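Local coordinates for small S protein (Podospora anserina, PDB 2WVQ) that forms a prion and meets het-S of incompatible cells to trigger lethal heterokaryon incompatibility, here as its N-terminal globular domain, which is dispensable for prion formation, at residues D41-Q46 with K123-A128; D50-R55 with D165-F170; L56-E61 with D212-D217; L187-I192 with A219-D224; E193-E198 with T202-A207. The protein carries 2 engineered substitutions. All blocks are in the same frame, centred on the assembly; numbering follows the deposited sequence.

Contact 1 of 5, residues D41-Q46 with K123-A128; sequences DYERCQ and KPIGRA
E43 carries the whole of this contact for D41-Q46, reaching from the first turn of helix 42-62 to the first turn of helix 124-140. Just before it, the Y42 ring stacks with F117 and packs on L34 of strand 32-34. The E43 side chain leaves toward the neighbouring helix with CG anti to the backbone N (chi1 -170°) and continues extended, so the carboxylate arrives at the backbone of K123 and G126. OE1 takes the N-H of K123 at 2.8 Å from N to O in a fairly straight bond (158° at the hydrogen); the donor sits well above the carboxylate plane. The same OE1 lies 3.5 Å from K123 CG, and the two side chains cross at about a right angle; the lysine's end leads away into the exposed region. The second oxygen, OE2, rests 3.4 Å from G126 CA, where there is no side chain to hold it off, and I125 CG2 is a more distant neighbour of E43 OE2, at 4.3 Å. One turn on, Q46 bonds through NE2 to D50 OD2 of its own helix. K123 is the N-cap residue, so a carboxylate bound to its main chain stands beside the positive end of helix 124-140. The ammonium group of K123 is not in contact with the carboxylate, whose negative charge is probably eased by this backbone N-H and by the helix start.

Contact 2 of 5, residues D50-R55 with D165-F170; sequences DIAKAR and DQVARF
R55 keeps CG anti to its main-chain nitrogen (chi1 -167°) and stays stretched through to NE, which carries the guanidinium across to A168; V167 likewise turns CG1 anti to N (chi1 172°), bringing that methyl up to A52. The contact is helix-to-helix packing in the core of the HeLo domain, where segments 50-55 and 165-170 of helices 42-62 and 157-176 run in roughly the same direction. The closest CA atoms are those of A52 and A168, 6.5 Å apart, and A52 CB touches V167 CG1 at 4.1 Å. The polar end of R55 is gripped chiefly by acids farther along helix 157-176, with NH2 in a salt bridge to D172 and NE in one to E175. R169 also binds D172, so this carboxylate draws two arginines together. On the same helix, Q166 bonds to K162 of the second subunit and F170 packs on R104 of that subunit, so this helix also contributes to the dimer interface. What R55 gives to A168 is slight by comparison: NH1 approaches A168 O at 3.0 Å in a weak, bent bond (122° at the hydrogen), while A168 CB lies in the guanidinium plane at its edge, 3.9 Å from NH1.

Contact 3 of 5, residues L56-E61 with D212-D217; sequences LSRWGE and DAAMSD
R58 sends its side chain from near the C-terminal end of helix 42-62 to D212 at the start of helix 213-224. CB leaves toward that helix, and CG, anti to the backbone N (chi1 -162°), packs on L187 of helix 181-191. The chain then bends at chi3, passing NE by the methyl of A188 and turning the guanidinium end-on to the carboxylate. NH1 bonds to D212 OD1 at 2.9 Å, with A214 CB lying 3.8 Å from the same nitrogen. NH2 donates to D212 OD2 at 2.7 Å, which uses its syn lone pair and lies nearly in the guanidinium plane. This salt bridge is two-pronged but twisted, the two flat groups standing 41° apart. M215 CE lies at the guanidinium edge, 3.6 Å from R58 NH2, and E191 supplies NH2 with a second acidic partner, so the buried charge is probably balanced by two carboxylates. D212 OD1 has another donor: M215 N reaches it at 3.1 Å from above the carboxylate plane, in a nearly straight bond (168°). With one oxygen bound to both helices, the aspartate is fixed in rotation. D212 is thus an N-cap residue, bonded to the backbone N three residues on, whose capping carboxylate is also clamped by a buried arginine of a neighbouring helix.

Contact 4 of 5, residues L187-I192 with A219-D224; sequences LAEIEI and AAQKID
I192 lays its CD1 methyl over the backbone and side chain of A219, 3.7 Å from A219 N and 4.0 Å from A219 CB. Here the chain emerging from helix 181-191 packs on helix 213-224, the last helix of the globular domain. The isoleucine is buried; L204 of helix 198-207 also packs on it, as do M215 and A218 of helix 213-224. K222 runs past I192 in the opposite direction: its CG is anti to the backbone N (chi1 -168°) and the rest is extended, which slides CD to 4.1 Å from I192 CG2 and takes the ammonium group on to the main chain. At the exposed margin the ends of E189 and Q221 approach with their flat groups steeply inclined to each other, but E189 OE2 and Q221 OE1 remain 4.0 Å apart and make no bond. E191, one residue before I192, makes salt bridges to R58 and R140. K222 also has a long, weak ion pair with E196. Its firmer grip here is on the main chain of I192: K222 NZ donates to I192 O at 3.1 Å, meeting the oxygen at a C=O...N angle of 132° and 17° from the carbonyl plane.

Contact 5 of 5, residues E193-E198 with T202-A207; sequences EEVEDE and TILKDA
T202 N donates to E198 O at 2.8 Å, an almost straight bond (163° at the hydrogen) of the i to i+4 kind in the first turn of helix 198-207. The threonine OG1 is modelled within bonding distance of the same carbonyl oxygen, E198 O, but the model also puts E198 OE2 impossibly near that hydroxyl, so the positions of both groups, and the exact length of the hydroxyl bond, are doubtful. One residue before E198, D197 caps the helix start: it is the N-cap, its side chain takes a backbone N in the first turn, and OD1 bonds to S200 OG. Further out the contact is apolar. V195 points from the loop toward the helix, and its CG1 meets L204 CD1 at 4.3 Å, a loose touch between the loop and its own helix; V195 also packs on S200 and L201. Beyond the segments, L204 is backed by L129 of helix 124-140, and I203 reaches I125 and L129 of that helix and L47 of helix 42-62. Helix 213-224 packs on this helix where K205 touches A219, A220 and I223, while S216 OG bonds to K205 O, so helix 198-207 lies packed among three other helices.

Overall arrangement
Helix 42-62 serves the first three contacts in turn. Its start meets the start of helix 124-140 in contact 1, its middle meets helix 157-176 in contact 2, and 56-61 meets the head of helix 213-224 in contact 3. These three cross one another along the chain. Contacts 4 and 5 open only after contacts 1 and 2 have closed: contact 4 ties the end of helix 181-191 to the last helix and crosses contact 3, while contact 5, a short local closure, falls within the spans of both. Direct touches between I125 and I203, and between I51 and A207, join helix 198-207 to the earlier helices, making one compact helical domain.

Contact 1 of 5, residues D41-Q46 with K123-A128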
# COMPACT_ATOMS: atom_id res chain seq x y z
N ASP A 41 8.80 17.88 -13.08
CA ASP A 41 8.28 17.82 -11.70
C ASP A 41 9.23 17.19 -10.70
O ASP A 41 8.88 17.02 -9.54
CB ASP A 41 6.94 17.09 -11.64
CG ASP A 41 5.81 17.92 -12.19
OD1 ASP A 41 5.97 19.14 -12.37
OD2 ASP A 41 4.75 17.33 -12.45
N TYR A 42 10.43 16.84 -11.17
CA TYR A 42 11.41 16.19 -10.35
C TYR A 42 11.64 16.96 -9.03
O TYR A 42 11.48 16.39 -7.97
CB TYR A 42 12.75 16.03 -11.07
CG TYR A 42 13.91 15.76 -10.11
CD1 TYR A 42 13.87 14.67 -9.21
CD2 TYR A 42 15.04 16.56 -10.12
CE1 TYR A 42 14.93 14.42 -8.34
CE2 TYR A 42 16.09 16.32 -9.27
CZ TYR A 42 16.03 15.26 -8.38
OH TYR A 42 17.11 15.04 -7.55
N GLU A 43 11.98 18.24 -9.15
CA GLU A 43 12.42 19.03 -8.01
C GLU A 43 11.33 19.06 -6.96
O GLU A 43 11.59 18.75 -5.79
CB GLU A 43 12.78 20.45 -8.45
CG GLU A 43 13.48 21.28 -7.40
CD GLU A 43 13.74 22.69 -7.88
OE1 GLU A 43 14.37 22.87 -8.94
OE2 GLU A 43 13.32 23.63 -7.18
N ARG A 44 10.10 19.39 -7.36
CA ARG A 44 8.98 19.44 -6.41
C ARG A 44 8.70 18.08 -5.75
O ARG A 44 8.50 18.02 -4.55
CB ARG A 44 7.72 20.01 -7.07
CG ARG A 44 6.49 20.14 -6.16
CD ARG A 44 5.21 20.21 -7.04
NE ARG A 44 4.19 19.21 -6.66
CZ ARG A 44 3.43 19.26 -5.56
NH1 ARG A 44 3.54 20.27 -4.66
NH2 ARG A 44 2.54 18.28 -5.33
N CYS A 45 8.67 17.00 -6.54
CA CYS A 45 8.41 15.66 -6.00
C CYS A 45 9.49 15.20 -4.99
O CYS A 45 9.19 14.53 -4.00
CB CYS A 45 8.25 14.65 -7.15
SG CYS A 45 6.66 14.88 -8.00
N GLN A 46 10.75 15.53 -5.28
CA GLN A 46 11.85 15.24 -4.36
C GLN A 46 11.67 16.02 -3.05
O GLN A 46 11.77 15.42 -1.98
CB GLN A 46 13.21 15.54 -5.00
CG GLN A 46 14.42 15.30 -4.07
CD GLN A 46 14.54 13.85 -3.65
OE1 GLN A 46 14.79 12.98 -4.47
NE2 GLN A 46 14.36 13.58 -2.35
N LYS A 123 17.09 23.32 -9.66
CA LYS A 123 17.57 24.69 -9.56
C LYS A 123 18.32 24.88 -8.23
O LYS A 123 18.08 24.12 -7.27
CB LYS A 123 16.39 25.66 -9.72
CG LYS A 123 15.56 25.41 -11.00
CD LYS A 123 14.72 26.60 -11.38
CE LYS A 123 14.46 26.62 -12.88
NZ LYS A 123 13.93 27.94 -13.35
N PRO A 124 19.26 25.85 -8.16
CA PRO A 124 20.03 26.07 -6.93
C PRO A 124 19.18 26.29 -5.67
O PRO A 124 19.58 25.88 -4.57
CB PRO A 124 20.85 27.32 -7.25
CG PRO A 124 21.00 27.31 -8.75
CD PRO A 124 19.68 26.78 -9.24
N ILE A 125 18.02 26.92 -5.83
CA ILE A 125 17.11 27.18 -4.73
C ILE A 125 16.53 25.87 -4.15
O ILE A 125 16.50 25.68 -2.94
CB ILE A 125 15.97 28.13 -5.19
CG1 ILE A 125 15.24 28.71 -3.98
CG2 ILE A 125 15.03 27.44 -6.21
CD1 ILE A 125 14.11 29.65 -4.38
N GLY A 126 16.09 24.98 -5.03
CA GLY A 126 15.57 23.68 -4.63
C GLY A 126 16.66 22.77 -4.14
O GLY A 126 16.45 22.01 -3.18
N ARG A 127 17.82 22.83 -4.77
CA ARG A 127 18.90 22.01 -4.28
C ARG A 127 19.30 22.41 -2.81
O ARG A 127 19.54 21.53 -2.00
CB ARG A 127 20.06 21.96 -5.25
CG ARG A 127 21.30 21.22 -4.74
CD ARG A 127 22.56 21.48 -5.58
NE ARG A 127 22.29 21.40 -7.00
CZ ARG A 127 22.32 22.42 -7.84
NH1 ARG A 127 22.64 23.64 -7.43
NH2 ARG A 127 22.03 22.23 -9.12
N ALA A 128 19.32 23.70 -2.49
CA ALA A 128 19.61 24.17 -1.12
C ALA A 128 18.56 23.70 -0.09
O ALA A 128 18.91 23.32 1.04
CB ALA A 128 19.77 25.67 -1.07

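Contact 2 of 5, residues D50-R55 with D165-F170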
# COMPACT_ATOMS: atom_id res chain seq x y z
N ASP A 50 11.31 14.72 0.86
CA ASP A 50 12.19 15.22 1.94
C ASP A 50 11.34 15.76 3.10
O ASP A 50 11.73 15.63 4.26
CB ASP A 50 13.13 16.34 1.45
CG ASP A 50 14.05 15.92 0.27
OD1 ASP A 50 14.49 16.83 -0.46
OD2 ASP A 50 14.37 14.71 0.07
N ILE A 51 10.22 16.40 2.78
CA ILE A 51 9.29 16.92 3.78
C ILE A 51 8.57 15.82 4.56
O ILE A 51 8.43 15.96 5.79
CB ILE A 51 8.30 17.95 3.19
CG1 ILE A 51 9.05 19.24 2.86
CG2 ILE A 51 7.16 18.27 4.16
CD1 ILE A 51 8.30 20.09 1.87
N ALA A 52 8.14 14.75 3.89
CA ALA A 52 7.55 13.59 4.58
C ALA A 52 8.56 12.95 5.53
O ALA A 52 8.21 12.53 6.67
CB ALA A 52 7.00 12.54 3.59
N LYS A 53 9.81 12.87 5.06
CA LYS A 53 10.90 12.36 5.89
C LYS A 53 11.15 13.31 7.08
O LYS A 53 11.39 12.86 8.19
CB LYS A 53 12.17 12.18 5.06
CG LYS A 53 13.36 11.64 5.83
CD LYS A 53 14.67 11.78 5.01
CE LYS A 53 15.63 10.65 5.42
NZ LYS A 53 16.98 10.83 4.86
N ALA A 54 11.10 14.61 6.84
CA ALA A 54 11.33 15.61 7.92
C ALA A 54 10.22 15.52 8.97
O ALA A 54 10.46 15.68 10.18
CB ALA A 54 11.40 17.05 7.33
N ARG A 55 9.01 15.25 8.52
CA ARG A 55 7.87 15.25 9.42
C ARG A 55 7.83 13.99 10.29
O ARG A 55 7.47 14.05 11.50
CB ARG A 55 6.58 15.45 8.66
CG ARG A 55 5.43 15.76 9.60
CD ARG A 55 4.13 15.39 8.99
NE ARG A 55 3.05 15.26 9.96
CZ ARG A 55 1.86 14.76 9.65
NH1 ARG A 55 1.60 14.36 8.40
NH2 ARG A 55 0.93 14.65 10.58
N ASP A 165 1.57 10.41 0.50
CA ASP A 165 0.23 10.42 1.07
C ASP A 165 0.04 9.44 2.23
O ASP A 165 -0.53 9.80 3.26
CB ASP A 165 -0.85 10.15 -0.00
CG ASP A 165 -0.94 11.26 -1.07
OD1 ASP A 165 -1.72 11.09 -2.05
OD2 ASP A 165 -0.24 12.29 -0.95
N GLN A 166 0.48 8.20 2.05
CA GLN A 166 0.41 7.22 3.14
C GLN A 166 1.35 7.56 4.32
O GLN A 166 0.97 7.34 5.47
CB GLN A 166 0.67 5.82 2.62
CG GLN A 166 -0.43 5.31 1.69
CD GLN A 166 -0.75 3.85 1.91
OE1 GLN A 166 -0.84 3.07 0.94
NE2 GLN A 166 -0.96 3.46 3.17
N VAL A 167 2.54 8.08 4.05
CA VAL A 167 3.45 8.50 5.16
C VAL A 167 2.82 9.63 5.98
O VAL A 167 2.88 9.58 7.21
CB VAL A 167 4.95 8.75 4.76
CG1 VAL A 167 5.80 9.36 5.92
CG2 VAL A 167 5.64 7.41 4.31
N ALA A 168 2.18 10.60 5.32
CA ALA A 168 1.50 11.73 5.98
C ALA A 168 0.39 11.23 6.88
O ALA A 168 0.29 11.65 8.04
CB ALA A 168 0.94 12.75 4.94
N ARG A 169 -0.43 10.30 6.36
CA ARG A 169 -1.48 9.67 7.15
C ARG A 169 -0.95 8.84 8.32
O ARG A 169 -1.51 8.87 9.41
CB ARG A 169 -2.45 8.84 6.27
CG ARG A 169 -3.19 9.63 5.17
CD ARG A 169 -3.43 11.10 5.54
NE ARG A 169 -3.08 11.96 4.41
CZ ARG A 169 -2.62 13.21 4.49
NH1 ARG A 169 -2.42 13.79 5.67
NH2 ARG A 169 -2.35 13.88 3.37
N PHE A 170 0.16 8.13 8.11
CA PHE A 170 0.75 7.37 9.19
C PHE A 170 1.30 8.27 10.31
O PHE A 170 1.19 7.91 11.47
CB PHE A 170 1.81 6.40 8.69
CG PHE A 170 1.27 5.15 8.01
CD1 PHE A 170 1.81 4.71 6.79
CD2 PHE A 170 0.25 4.39 8.59
CE1 PHE A 170 1.35 3.54 6.18
CE2 PHE A 170 -0.21 3.23 7.97
CZ PHE A 170 0.33 2.81 6.76

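Contact 3 of 5, residues L56-E61 with D212-D217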
# COMPACT_ATOMS: atom_id res chain seq x y z
N LEU A 56 8.22 12.86 9.68
CA LEU A 56 8.39 11.59 10.37
C LEU A 56 9.52 11.73 11.42
O LEU A 56 9.36 11.38 12.61
CB LEU A 56 8.71 10.44 9.37
CG LEU A 56 9.01 9.01 9.90
CD1 LEU A 56 7.87 8.41 10.66
CD2 LEU A 56 9.49 8.00 8.81
N SER A 57 10.65 12.27 11.00
CA SER A 57 11.70 12.47 11.99
C SER A 57 11.34 13.47 13.12
O SER A 57 11.77 13.26 14.24
CB SER A 57 13.05 12.73 11.36
OG SER A 57 13.28 14.09 11.15
N ARG A 58 10.57 14.53 12.82
CA ARG A 58 10.07 15.44 13.82
C ARG A 58 9.33 14.72 14.92
O ARG A 58 9.51 15.06 16.09
CB ARG A 58 9.22 16.59 13.27
CG ARG A 58 9.04 17.83 14.26
CD ARG A 58 8.08 18.86 13.67
NE ARG A 58 8.52 19.22 12.32
CZ ARG A 58 7.82 19.13 11.18
NH1 ARG A 58 6.57 18.70 11.18
NH2 ARG A 58 8.38 19.50 10.03
N TRP A 59 8.52 13.73 14.55
CA TRP A 59 7.81 12.90 15.49
C TRP A 59 8.72 12.15 16.45
O TRP A 59 8.45 12.12 17.67
CB TRP A 59 6.87 11.89 14.81
CG TRP A 59 6.17 11.05 15.81
CD1 TRP A 59 5.03 11.35 16.47
CD2 TRP A 59 6.58 9.76 16.29
NE1 TRP A 59 4.70 10.34 17.35
CE2 TRP A 59 5.64 9.35 17.25
CE3 TRP A 59 7.66 8.91 15.99
CZ2 TRP A 59 5.71 8.12 17.90
CZ3 TRP A 59 7.73 7.68 16.63
CH2 TRP A 59 6.77 7.30 17.59
N GLY A 60 9.77 11.52 15.93
CA GLY A 60 10.71 10.81 16.79
C GLY A 60 11.37 11.75 17.78
O GLY A 60 11.62 11.37 18.94
N GLU A 61 11.66 12.98 17.33
CA GLU A 61 12.25 13.99 18.22
C GLU A 61 11.28 14.45 19.30
O GLU A 61 11.68 14.65 20.47
CB GLU A 61 12.73 15.21 17.40
CG GLU A 61 13.48 16.30 18.18
CD GLU A 61 14.88 15.90 18.61
OE1 GLU A 61 15.33 14.78 18.30
OE2 GLU A 61 15.56 16.73 19.27
N ASP A 212 2.53 18.11 5.64
CA ASP A 212 3.12 18.60 6.89
C ASP A 212 2.61 20.01 7.22
O ASP A 212 3.29 21.01 6.92
CB ASP A 212 4.65 18.60 6.77
CG ASP A 212 5.35 18.89 8.10
OD1 ASP A 212 4.69 19.38 9.05
OD2 ASP A 212 6.56 18.68 8.17
N ALA A 213 1.42 20.08 7.83
CA ALA A 213 0.77 21.35 8.24
C ALA A 213 1.62 22.21 9.18
O ALA A 213 1.60 23.44 9.07
CB ALA A 213 -0.58 21.09 8.86
N ALA A 214 2.34 21.57 10.10
CA ALA A 214 3.25 22.26 11.02
C ALA A 214 4.33 23.08 10.28
O ALA A 214 4.53 24.27 10.59
CB ALA A 214 3.87 21.27 12.02
N MET A 215 4.96 22.47 9.27
CA MET A 215 5.93 23.17 8.39
C MET A 215 5.27 24.22 7.52
O MET A 215 5.80 25.31 7.33
CB MET A 215 6.68 22.16 7.51
CG MET A 215 7.73 22.80 6.58
SD MET A 215 8.71 21.68 5.56
CE MET A 215 9.31 20.41 6.68
N SER A 216 4.11 23.88 7.00
CA SER A 216 3.35 24.83 6.20
C SER A 216 3.03 26.10 7.00
O SER A 216 3.24 27.23 6.53
CB SER A 216 2.10 24.16 5.65
OG SER A 216 1.54 24.95 4.63
N ASP A 217 2.55 25.90 8.23
CA ASP A 217 2.18 27.03 9.11
C ASP A 217 3.37 27.85 9.59
O ASP A 217 3.28 29.07 9.71
CB ASP A 217 1.38 26.53 10.32
CG ASP A 217 0.04 25.93 9.94
OD1 ASP A 217 -0.39 26.08 8.77
OD2 ASP A 217 -0.59 25.28 10.80

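Contact 4 of 5, residues L187-I192 with A219-D224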
# COMPACT_ATOMS: atom_id res chain seq x y z
N LEU A 187 9.24 22.71 17.17
CA LEU A 187 10.26 22.03 16.42
C LEU A 187 10.31 22.47 14.96
O LEU A 187 11.40 22.70 14.43
CB LEU A 187 10.01 20.53 16.54
CG LEU A 187 10.91 19.63 17.40
CD1 LEU A 187 11.97 20.29 18.32
CD2 LEU A 187 10.07 18.65 18.12
N ALA A 188 9.14 22.62 14.33
CA ALA A 188 9.00 23.10 12.95
C ALA A 188 9.41 24.57 12.85
O ALA A 188 9.87 25.03 11.81
CB ALA A 188 7.57 22.93 12.48
N GLU A 189 9.25 25.32 13.95
CA GLU A 189 9.65 26.73 14.00
C GLU A 189 11.18 26.82 13.99
O GLU A 189 11.77 27.60 13.24
CB GLU A 189 9.07 27.43 15.22
CG GLU A 189 7.58 27.78 15.09
CD GLU A 189 6.98 28.39 16.36
OE1 GLU A 189 7.73 28.65 17.35
OE2 GLU A 189 5.74 28.62 16.37
N ILE A 190 11.81 25.97 14.82
CA ILE A 190 13.27 25.83 14.86
C ILE A 190 13.88 25.35 13.51
O ILE A 190 14.97 25.79 13.12
CB ILE A 190 13.70 24.90 16.03
CG1 ILE A 190 13.32 25.52 17.39
CG2 ILE A 190 15.20 24.55 15.95
CD1 ILE A 190 13.35 24.54 18.57
N GLU A 191 13.18 24.45 12.81
CA GLU A 191 13.67 23.93 11.52
C GLU A 191 13.78 25.05 10.50
O GLU A 191 14.70 25.08 9.67
CB GLU A 191 12.72 22.86 10.98
CG GLU A 191 12.62 21.64 11.85
CD GLU A 191 11.57 20.67 11.36
OE1 GLU A 191 10.90 20.95 10.34
OE2 GLU A 191 11.43 19.63 12.01
N ILE A 192 12.82 25.97 10.60
CA ILE A 192 12.61 27.03 9.65
C ILE A 192 13.32 28.37 10.02
O ILE A 192 13.23 29.35 9.28
CB ILE A 192 11.06 27.19 9.43
CG1 ILE A 192 10.72 27.14 7.94
CG2 ILE A 192 10.48 28.42 10.18
CD1 ILE A 192 9.53 26.27 7.66
N ALA A 219 6.34 28.21 7.92
CA ALA A 219 6.64 29.02 6.73
C ALA A 219 5.69 30.22 6.52
O ALA A 219 6.15 31.33 6.27
CB ALA A 219 6.67 28.14 5.49
N ALA A 220 4.38 29.98 6.62
CA ALA A 220 3.37 31.02 6.49
C ALA A 220 3.55 32.11 7.54
O ALA A 220 3.50 33.31 7.22
CB ALA A 220 1.96 30.42 6.57
N GLN A 221 3.78 31.70 8.79
CA GLN A 221 4.00 32.64 9.90
C GLN A 221 5.24 33.50 9.64
O GLN A 221 5.28 34.67 10.03
CB GLN A 221 4.15 31.90 11.24
CG GLN A 221 2.83 31.60 12.01
CD GLN A 221 2.94 30.36 12.95
OE1 GLN A 221 3.89 29.55 12.89
NE2 GLN A 221 1.93 30.21 13.81
N LYS A 222 6.25 32.93 8.98
CA LYS A 222 7.51 33.63 8.75
C LYS A 222 7.45 34.62 7.59
O LYS A 222 8.00 35.73 7.67
CB LYS A 222 8.67 32.65 8.60
CG LYS A 222 10.03 33.32 8.66
CD LYS A 222 11.16 32.29 8.96
CE LYS A 222 12.48 33.13 9.00
NZ LYS A 222 13.54 32.43 9.82
N ILE A 223 6.79 34.24 6.50
CA ILE A 223 6.68 35.12 5.32
C ILE A 223 5.72 36.28 5.53
O ILE A 223 5.86 37.33 4.90
CB ILE A 223 6.39 34.35 3.99
CG1 ILE A 223 5.27 33.30 4.16
CG2 ILE A 223 7.65 33.67 3.50
CD1 ILE A 223 5.15 32.29 3.01
N ASP A 224 4.76 36.11 6.44
CA ASP A 224 3.82 37.19 6.79
C ASP A 224 4.42 38.18 7.79
O ASP A 224 4.10 39.38 7.74
CB ASP A 224 2.48 36.62 7.30
CG ASP A 224 1.66 35.97 6.20
OD1 ASP A 224 1.34 36.66 5.20
OD2 ASP A 224 1.34 34.77 6.32

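Contact 5 of 5, residues E193-E198 with T202-A207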
# COMPACT_ATOMS: atom_id res chain seq x y z
N GLU A 193 14.03 28.42 11.14
CA GLU A 193 14.68 29.67 11.54
C GLU A 193 15.92 30.07 10.72
O GLU A 193 16.27 31.24 10.67
CB GLU A 193 14.93 29.77 13.06
CG GLU A 193 15.75 28.67 13.71
CD GLU A 193 16.23 29.08 15.09
OE1 GLU A 193 15.63 28.65 16.10
OE2 GLU A 193 17.20 29.86 15.17
N GLU A 194 16.55 29.11 10.05
CA GLU A 194 17.74 29.44 9.26
C GLU A 194 17.40 29.90 7.84
O GLU A 194 18.23 30.50 7.14
CB GLU A 194 18.70 28.25 9.24
CG GLU A 194 20.13 28.62 8.95
CD GLU A 194 21.09 27.99 9.93
OE1 GLU A 194 20.66 27.11 10.71
OE2 GLU A 194 22.27 28.39 9.94
N VAL A 195 16.18 29.63 7.41
CA VAL A 195 15.76 29.99 6.06
C VAL A 195 15.12 31.38 6.07
O VAL A 195 14.01 31.58 6.57
CB VAL A 195 14.92 28.84 5.38
CG1 VAL A 195 13.73 28.44 6.21
CG2 VAL A 195 14.50 29.20 3.97
N GLU A 196 15.85 32.34 5.51
CA GLU A 196 15.50 33.76 5.65
C GLU A 196 14.71 34.34 4.48
O GLU A 196 13.94 35.30 4.66
CB GLU A 196 16.76 34.61 5.91
CG GLU A 196 17.50 34.27 7.21
CD GLU A 196 16.61 34.32 8.47
OE1 GLU A 196 17.11 33.96 9.57
OE2 GLU A 196 15.42 34.71 8.36
N ASP A 197 14.92 33.75 3.30
CA ASP A 197 14.39 34.36 2.07
C ASP A 197 12.96 33.89 1.77
O ASP A 197 12.65 32.69 1.85
CB ASP A 197 15.32 34.06 0.87
CG ASP A 197 15.63 32.56 0.72
OD1 ASP A 197 15.59 32.07 -0.44
OD2 ASP A 197 15.93 31.88 1.73
N GLU A 198 12.10 34.87 1.45
CA GLU A 198 10.71 34.62 1.10
C GLU A 198 10.56 33.54 0.02
O GLU A 198 9.60 32.64 0.15
CB GLU A 198 10.05 35.92 0.63
CG GLU A 198 8.53 35.94 0.76
CD GLU A 198 7.83 35.35 -0.46
OE1 GLU A 198 7.85 36.00 -1.53
OE2 GLU A 198 7.26 34.22 -0.35
N THR A 202 8.15 30.28 0.72
CA THR A 202 6.94 30.03 -0.09
C THR A 202 6.94 28.62 -0.65
O THR A 202 5.91 27.96 -0.70
CB THR A 202 6.85 31.00 -1.27
OG1 THR A 202 7.10 32.32 -0.80
CG2 THR A 202 5.47 30.94 -1.94
N ILE A 203 8.12 28.17 -1.09
CA ILE A 203 8.32 26.81 -1.60
C ILE A 203 8.01 25.73 -0.55
O ILE A 203 7.33 24.73 -0.85
CB ILE A 203 9.76 26.63 -2.20
CG1 ILE A 203 9.87 27.37 -3.54
CG2 ILE A 203 10.13 25.10 -2.35
CD1 ILE A 203 11.26 27.34 -4.17
N LEU A 204 8.49 25.93 0.68
CA LEU A 204 8.17 25.02 1.80
C LEU A 204 6.68 25.07 2.18
O LEU A 204 6.06 24.04 2.33
CB LEU A 204 9.04 25.34 3.03
CG LEU A 204 10.55 25.15 2.99
CD1 LEU A 204 11.12 25.67 4.31
CD2 LEU A 204 10.94 23.66 2.77
N LYS A 205 6.14 26.27 2.36
CA LYS A 205 4.70 26.51 2.55
C LYS A 205 3.86 25.72 1.52
O LYS A 205 2.96 24.96 1.90
CB LYS A 205 4.39 28.01 2.47
CG LYS A 205 3.01 28.40 2.98
CD LYS A 205 2.57 29.74 2.42
CE LYS A 205 1.09 30.00 2.70
NZ LYS A 205 0.56 31.26 2.08
N ASP A 206 4.20 25.86 0.23
CA ASP A 206 3.48 25.16 -0.85
C ASP A 206 3.69 23.65 -0.84
O ASP A 206 2.72 22.90 -0.87
CB ASP A 206 3.87 25.73 -2.22
CG ASP A 206 3.30 27.12 -2.47
OD1 ASP A 206 2.35 27.55 -1.78
OD2 ASP A 206 3.83 27.79 -3.38
N ALA A 207 4.95 23.20 -0.82
CA ALA A 207 5.28 21.76 -0.89
C ALA A 207 4.82 20.97 0.33
O ALA A 207 4.45 19.81 0.19
CB ALA A 207 6.79 21.54 -1.14